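Local coordinates for protein putative NAD(P)H:FMN oxidoreductase (PDB 3GE5) that binds flavin mononucleotide as a dimeric member of the nitroreductase family and probably uses it to carry out NAD(P)H-dependent reductions, at residues I100-L105 / L169-G174; I126-M131 / P165-A170. All blocks are in the same frame, centred on the assembly; numbering follows the deposited sequence.

Interaction 1 (I100-L105 / L169-G174); sequences IYIITL and LALGYG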
loop_
_atom_site.group_PDB
_atom_site.type_symbol
_atom_site.label_atom_id
_atom_site.label_comp_id
_atom_site.label_asym_id
_atom_site.label_seq_id
_atom_site.Cartn_x
_atom_site.Cartn_y
_atom_site.Cartn_z
ATOM N N ILE A 100 -18.653 9.172 2.372
ATOM C CA ILE A 100 -17.416 9.942 2.362
ATOM C C ILE A 100 -16.500 9.429 1.278
ATOM O O ILE A 100 -16.356 8.222 1.107
ATOM C CB ILE A 100 -16.678 9.874 3.729
ATOM C CG1 ILE A 100 -17.571 10.476 4.811
ATOM C CG2 ILE A 100 -15.329 10.667 3.674
ATOM C CD1 ILE A 100 -16.953 10.521 6.200
ATOM N N TYR A 101 -15.874 10.365 0.573
ATOM C CA TYR A 101 -14.820 10.028 -0.377
ATOM C C TYR A 101 -13.522 10.739 0.003
ATOM O O TYR A 101 -13.514 11.935 0.292
ATOM C CB TYR A 101 -15.196 10.431 -1.801
ATOM C CG TYR A 101 -16.542 9.940 -2.250
ATOM C CD1 TYR A 101 -16.677 8.729 -2.920
ATOM C CD2 TYR A 101 -17.686 10.727 -2.047
ATOM C CE1 TYR A 101 -17.923 8.292 -3.372
ATOM C CE2 TYR A 101 -18.928 10.311 -2.498
ATOM C CZ TYR A 101 -19.042 9.102 -3.156
ATOM O OH TYR A 101 -20.301 8.721 -3.585
ATOM N N ILE A 102 -12.423 9.994 0.019
ATOM C CA ILE A 102 -11.105 10.605 0.153
ATOM C C ILE A 102 -10.362 10.426 -1.184
ATOM O O ILE A 102 -9.978 9.282 -1.549
ATOM C CB ILE A 102 -10.261 10.023 1.316
ATOM C CG1 ILE A 102 -11.017 10.120 2.651
ATOM C CG2 ILE A 102 -8.902 10.743 1.384
ATOM C CD1 ILE A 102 -10.326 9.300 3.839
ATOM N N ILE A 103 -10.237 11.542 -1.905
ATOM C CA ILE A 103 -9.563 11.537 -3.228
ATOM C C ILE A 103 -8.089 11.726 -2.965
ATOM O O ILE A 103 -7.675 12.793 -2.478
ATOM C CB ILE A 103 -10.066 12.655 -4.160
ATOM C CG1 ILE A 103 -11.601 12.678 -4.204
ATOM C CG2 ILE A 103 -9.418 12.501 -5.571
ATOM C CD1 ILE A 103 -12.249 13.746 -5.043
ATOM N N THR A 104 -7.280 10.717 -3.276
ATOM C CA THR A 104 -5.846 10.814 -3.061
ATOM C C THR A 104 -5.171 11.295 -4.337
ATOM O O THR A 104 -5.184 10.614 -5.364
ATOM C CB THR A 104 -5.253 9.491 -2.583
ATOM O OG1 THR A 104 -5.937 9.115 -1.382
ATOM C CG2 THR A 104 -3.740 9.582 -2.308
ATOM N N LEU A 105 -4.583 12.484 -4.218
ATOM C CA LEU A 105 -3.912 13.146 -5.281
ATOM C C LEU A 105 -2.425 12.855 -5.180
ATOM O O LEU A 105 -1.851 12.895 -4.073
ATOM C CB LEU A 105 -4.096 14.662 -5.168
ATOM C CG LEU A 105 -5.527 15.173 -4.988
ATOM C CD1 LEU A 105 -5.571 16.686 -4.981
ATOM C CD2 LEU A 105 -6.436 14.574 -6.124
ATOM N N LEU A 169 -10.829 6.606 -1.852
ATOM C CA LEU A 169 -11.312 5.687 -0.819
ATOM C C LEU A 169 -12.741 6.081 -0.549
ATOM O O LEU A 169 -12.997 7.167 -0.078
ATOM C CB LEU A 169 -10.478 5.765 0.469
ATOM C CG LEU A 169 -10.780 4.661 1.511
ATOM C CD1 LEU A 169 -10.440 3.278 0.910
ATOM C CD2 LEU A 169 -10.029 4.899 2.858
ATOM N N ALA A 170 -13.672 5.188 -0.906
ATOM C CA ALA A 170 -15.102 5.379 -0.637
ATOM C C ALA A 170 -15.442 4.649 0.673
ATOM O O ALA A 170 -15.155 3.469 0.795
ATOM C CB ALA A 170 -15.955 4.844 -1.766
ATOM N N LEU A 171 -15.984 5.377 1.644
ATOM C CA LEU A 171 -16.117 4.837 3.009
ATOM C C LEU A 171 -17.378 5.308 3.743
ATOM O O LEU A 171 -17.955 6.326 3.417
ATOM C CB LEU A 171 -14.868 5.151 3.860
ATOM C CG LEU A 171 -14.646 6.617 4.221
ATOM C CD1 LEU A 171 -15.073 6.898 5.650
ATOM C CD2 LEU A 171 -13.156 6.962 3.997
ATOM N N GLY A 172 -17.744 4.527 4.751
ATOM C CA GLY A 172 -18.883 4.808 5.598
ATOM C C GLY A 172 -19.164 3.605 6.479
ATOM O O GLY A 172 -18.370 2.645 6.531
ATOM N N TYR A 173 -20.276 3.641 7.197
ATOM C CA TYR A 173 -20.729 2.458 7.905
ATOM C C TYR A 173 -21.401 1.516 6.928
ATOM O O TYR A 173 -22.345 1.893 6.230
ATOM C CB TYR A 173 -21.665 2.803 9.076
ATOM C CG TYR A 173 -20.934 3.334 10.275
ATOM C CD1 TYR A 173 -20.238 2.467 11.118
ATOM C CD2 TYR A 173 -20.913 4.690 10.555
ATOM C CE1 TYR A 173 -19.542 2.942 12.210
ATOM C CE2 TYR A 173 -20.206 5.185 11.639
ATOM C CZ TYR A 173 -19.533 4.305 12.475
ATOM O OH TYR A 173 -18.828 4.765 13.567
ATOM N N GLY A 174 -20.903 0.289 6.853
ATOM C CA GLY A 174 -21.474 -0.689 5.949
ATOM C C GLY A 174 -22.875 -1.140 6.322
ATOM O O GLY A 174 -23.259 -1.135 7.490
#
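Ile-100 and Leu-171 face each other as an antiparallel hydrogen-bonded pair, and so do Ile-102 and Leu-169 two residues along. In the first pair Leu-171 N gives a nearly straight bond to Ile-100 O at 2.9 Å, while the return bond from Ile-100 N to Leu-171 O, at 3.1 Å, is more bent, 146° at the hydrogen. In the second, Ile-102 N to Leu-169 O is 2.9 Å and Leu-169 N to Ile-102 O 2.8 Å. Between them Tyr-101 and Ala-170 form the non-hydrogen-bonded pair; there the CA-H of Tyr-101 leans on Leu-169 O, 3.4 Å from its CA.

Leu-171 binds the aliphatic face together. With CG set between its backbone N and carbonyl carbon (chi1 68°), its two methyls divide between the isoleucines: CD1 packs against Ile-100 CB, and Leu-171 CD2 comes within 3.7 Å of Ile-102 CD1. On the other face Ala-170 CB meets the Tyr-101 ring obliquely at CD1, at 4.1 Å. That ring also packs on Phe-95, whose carbonyl takes the hydrogen bond of the phenol OH.

Val-48 touches Ile-100, and Phe-74 of the neighbouring strand 72-77 packs on Ile-102. The two strands are the central pair of the antiparallel sheet at the core of this nitroreductase fold, between strands 72-77 and 141-145, and Ala-170 lies beside the FMN-binding Trp-94. Every touching residue is buried, so the four bonds give these N-H and C=O groups the partners that solvent cannot supply, while the cohesion between side chains is purely apolar.

Interaction 2 (I126-M131 / P165-A170); sequences IAMTYM and PVSILA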
loop_
_atom_site.group_PDB
_atom_site.type_symbol
_atom_site.label_atom_id
_atom_site.label_comp_id
_atom_site.label_asym_id
_atom_site.label_seq_id
_atom_site.Cartn_x
_atom_site.Cartn_y
_atom_site.Cartn_z
ATOM N N ILE A 126 0.527 3.480 -0.852
ATOM C CA ILE A 126 0.862 3.175 0.561
ATOM C C ILE A 126 -0.083 3.988 1.466
ATOM O O ILE A 126 -0.672 3.446 2.425
ATOM C CB ILE A 126 2.357 3.499 0.886
ATOM C CG1 ILE A 126 3.326 2.734 -0.052
ATOM C CG2 ILE A 126 2.658 3.148 2.304
ATOM C CD1 ILE A 126 4.821 3.196 0.020
ATOM N N ALA A 127 -0.242 5.276 1.163
ATOM C CA ALA A 127 -1.130 6.124 1.972
ATOM C C ALA A 127 -2.592 5.569 1.925
ATOM O O ALA A 127 -3.276 5.472 2.964
ATOM C CB ALA A 127 -1.118 7.588 1.515
HETATM N N MSE A 128 -3.051 5.218 0.717
HETATM C CA MSE A 128 -4.396 4.644 0.546
HETATM C C MSE A 128 -4.530 3.351 1.378
HETATM O O MSE A 128 -5.567 3.123 2.020
HETATM C CB MSE A 128 -4.681 4.350 -0.928
HETATM C CG MSE A 128 -5.100 5.584 -1.708
HETATM SE SE MSE A 128 -6.986 6.052 -1.401
HETATM C CE MSE A 128 -7.819 4.382 -1.983
ATOM N N THR A 129 -3.506 2.511 1.355
ATOM C CA THR A 129 -3.546 1.235 2.097
ATOM C C THR A 129 -3.656 1.526 3.614
ATOM O O THR A 129 -4.467 0.934 4.323
ATOM C CB THR A 129 -2.328 0.329 1.785
ATOM O OG1 THR A 129 -2.302 0.008 0.386
ATOM C CG2 THR A 129 -2.377 -1.002 2.656
ATOM N N TYR A 130 -2.830 2.456 4.098
ATOM C CA TYR A 130 -2.891 2.854 5.510
ATOM C C TYR A 130 -4.294 3.345 5.849
ATOM O O TYR A 130 -4.842 3.037 6.921
ATOM C CB TYR A 130 -1.857 3.953 5.800
ATOM C CG TYR A 130 -0.509 3.418 6.245
ATOM C CD1 TYR A 130 0.136 2.427 5.534
ATOM C CD2 TYR A 130 0.128 3.930 7.379
ATOM C CE1 TYR A 130 1.349 1.903 5.983
ATOM C CE2 TYR A 130 1.354 3.444 7.807
ATOM C CZ TYR A 130 1.947 2.429 7.119
ATOM O OH TYR A 130 3.144 1.929 7.544
HETATM N N MSE A 131 -4.869 4.145 4.971
HETATM C CA MSE A 131 -6.190 4.753 5.251
HETATM C C MSE A 131 -7.302 3.679 5.233
HETATM O O MSE A 131 -8.229 3.670 6.081
HETATM C CB MSE A 131 -6.508 5.933 4.313
HETATM C CG MSE A 131 -5.625 7.146 4.567
HETATM SE SE MSE A 131 -6.141 8.729 3.632
HETATM C CE MSE A 131 -5.751 8.171 1.808
ATOM N N PRO A 165 -5.431 12.783 -9.657
ATOM C CA PRO A 165 -6.223 11.959 -8.712
ATOM C C PRO A 165 -6.004 10.475 -9.043
ATOM O O PRO A 165 -6.406 10.028 -10.125
ATOM C CB PRO A 165 -7.654 12.397 -9.000
ATOM C CG PRO A 165 -7.643 12.880 -10.430
ATOM C CD PRO A 165 -6.276 13.446 -10.680
ATOM N N VAL A 166 -5.297 9.741 -8.188
ATOM C CA VAL A 166 -4.881 8.354 -8.511
ATOM C C VAL A 166 -5.936 7.314 -8.093
ATOM O O VAL A 166 -6.283 6.396 -8.837
ATOM C CB VAL A 166 -3.521 8.023 -7.844
ATOM C CG1 VAL A 166 -3.068 6.600 -8.180
ATOM C CG2 VAL A 166 -2.435 9.075 -8.242
ATOM N N SER A 167 -6.451 7.505 -6.884
ATOM C CA SER A 167 -7.347 6.564 -6.208
ATOM C C SER A 167 -8.309 7.346 -5.328
ATOM O O SER A 167 -7.967 8.449 -4.853
ATOM C CB SER A 167 -6.556 5.619 -5.334
ATOM O OG SER A 167 -5.646 4.836 -6.080
ATOM N N ILE A 168 -9.484 6.758 -5.089
ATOM C CA ILE A 168 -10.473 7.317 -4.148
ATOM C C ILE A 168 -10.873 6.271 -3.127
ATOM O O ILE A 168 -11.198 5.134 -3.501
ATOM C CB ILE A 168 -11.741 7.769 -4.893
ATOM C CG1 ILE A 168 -11.429 8.827 -5.969
ATOM C CG2 ILE A 168 -12.819 8.277 -3.895
ATOM C CD1 ILE A 168 -12.590 9.190 -6.894
ATOM N N LEU A 169 -10.829 6.606 -1.852
ATOM C CA LEU A 169 -11.312 5.687 -0.819
ATOM C C LEU A 169 -12.741 6.081 -0.549
ATOM O O LEU A 169 -12.997 7.167 -0.078
ATOM C CB LEU A 169 -10.478 5.765 0.469
ATOM C CG LEU A 169 -10.780 4.661 1.511
ATOM C CD1 LEU A 169 -10.440 3.278 0.910
ATOM C CD2 LEU A 169 -10.029 4.899 2.858
ATOM N N ALA A 170 -13.672 5.188 -0.906
ATOM C CA ALA A 170 -15.102 5.379 -0.637
ATOM C C ALA A 170 -15.442 4.649 0.673
ATOM O O ALA A 170 -15.155 3.469 0.795
ATOM C CB ALA A 170 -15.955 4.844 -1.766
#
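Helix segment 126-131 runs almost parallel to strand segment 165-170, their N-to-C directions 7° apart and their axes 9.6 Å from each other, with Met-128 and Leu-169 nearest by CA. No hydrogen bond crosses the gap; side chains fill it.

Met-128, a selenomethionine, carries most of the contact. Its chain bends at both of its later torsions, which lays the SE-CE end across the strand backbone between Ser-167 and Leu-169. Met-128 CE rests 3.7 Å from Leu-169 N and 3.8 Å from Ile-168 C, touching the peptide link itself, and it also meets CB of Ser-167 at 3.8 Å. Ser-167 CB is approached from a second point as well, by Met-128 CG. The Met-128 and Leu-169 side chains pass alongside, pointing opposite ways, with Met-128 SE 4.0 Å from Leu-169 CB.

This is helix-on-sheet packing within the nitroreductase fold: helix 120-137 covers the face of the antiparallel sheet that carries Ser-167 and Leu-169. Trp-144 of strand 141-145 also packs against Met-128, and Ile-126, earlier on the helix, touches an FMN. Across the dimer interface Thr-129 meets Thr-129 of the second subunit, and the Tyr-130 ring stacks on Phe-34 of that subunit, so the helix has the sheet on one side and the partner chain on another.

One turn beyond Met-128, the second selenomethionine, Met-131, uses its root rather than its tip. Leu-169 has CG anti to its own N (chi1 -170°), which reaches CD2 out to the helix, 3.9 Å from Met-131 CB and 3.8 Å from Met-131 C. The hydroxyl of Ser-167 has a weak hydrogen bond with Trp-144 NE1, and its side chain lies beside the FMN-binding Cys-146.

From the N terminus, after strand 72-77 and helix 80-86, the chain reaches strand 100-107, then helix 120-137, strand 141-145, helix 150-156 and strand 163-172. Interaction 1 closes the long loop, with 63 residues between its segments; interaction 2 closes a shorter one of 33 that starts inside the first. Both end on strand 163-172 and share Leu-169 and Ala-170, so the loops nest up to that overlap rather than crossing. Interaction 1 joins neighbouring strands within the sheet, whereas interaction 2 lays the helix on one of its faces. Thr-104 bridges the two: its backbone probably hydrogen-bonds to Val-166 and Ser-167, and its side chain packs on Met-128 and Met-131.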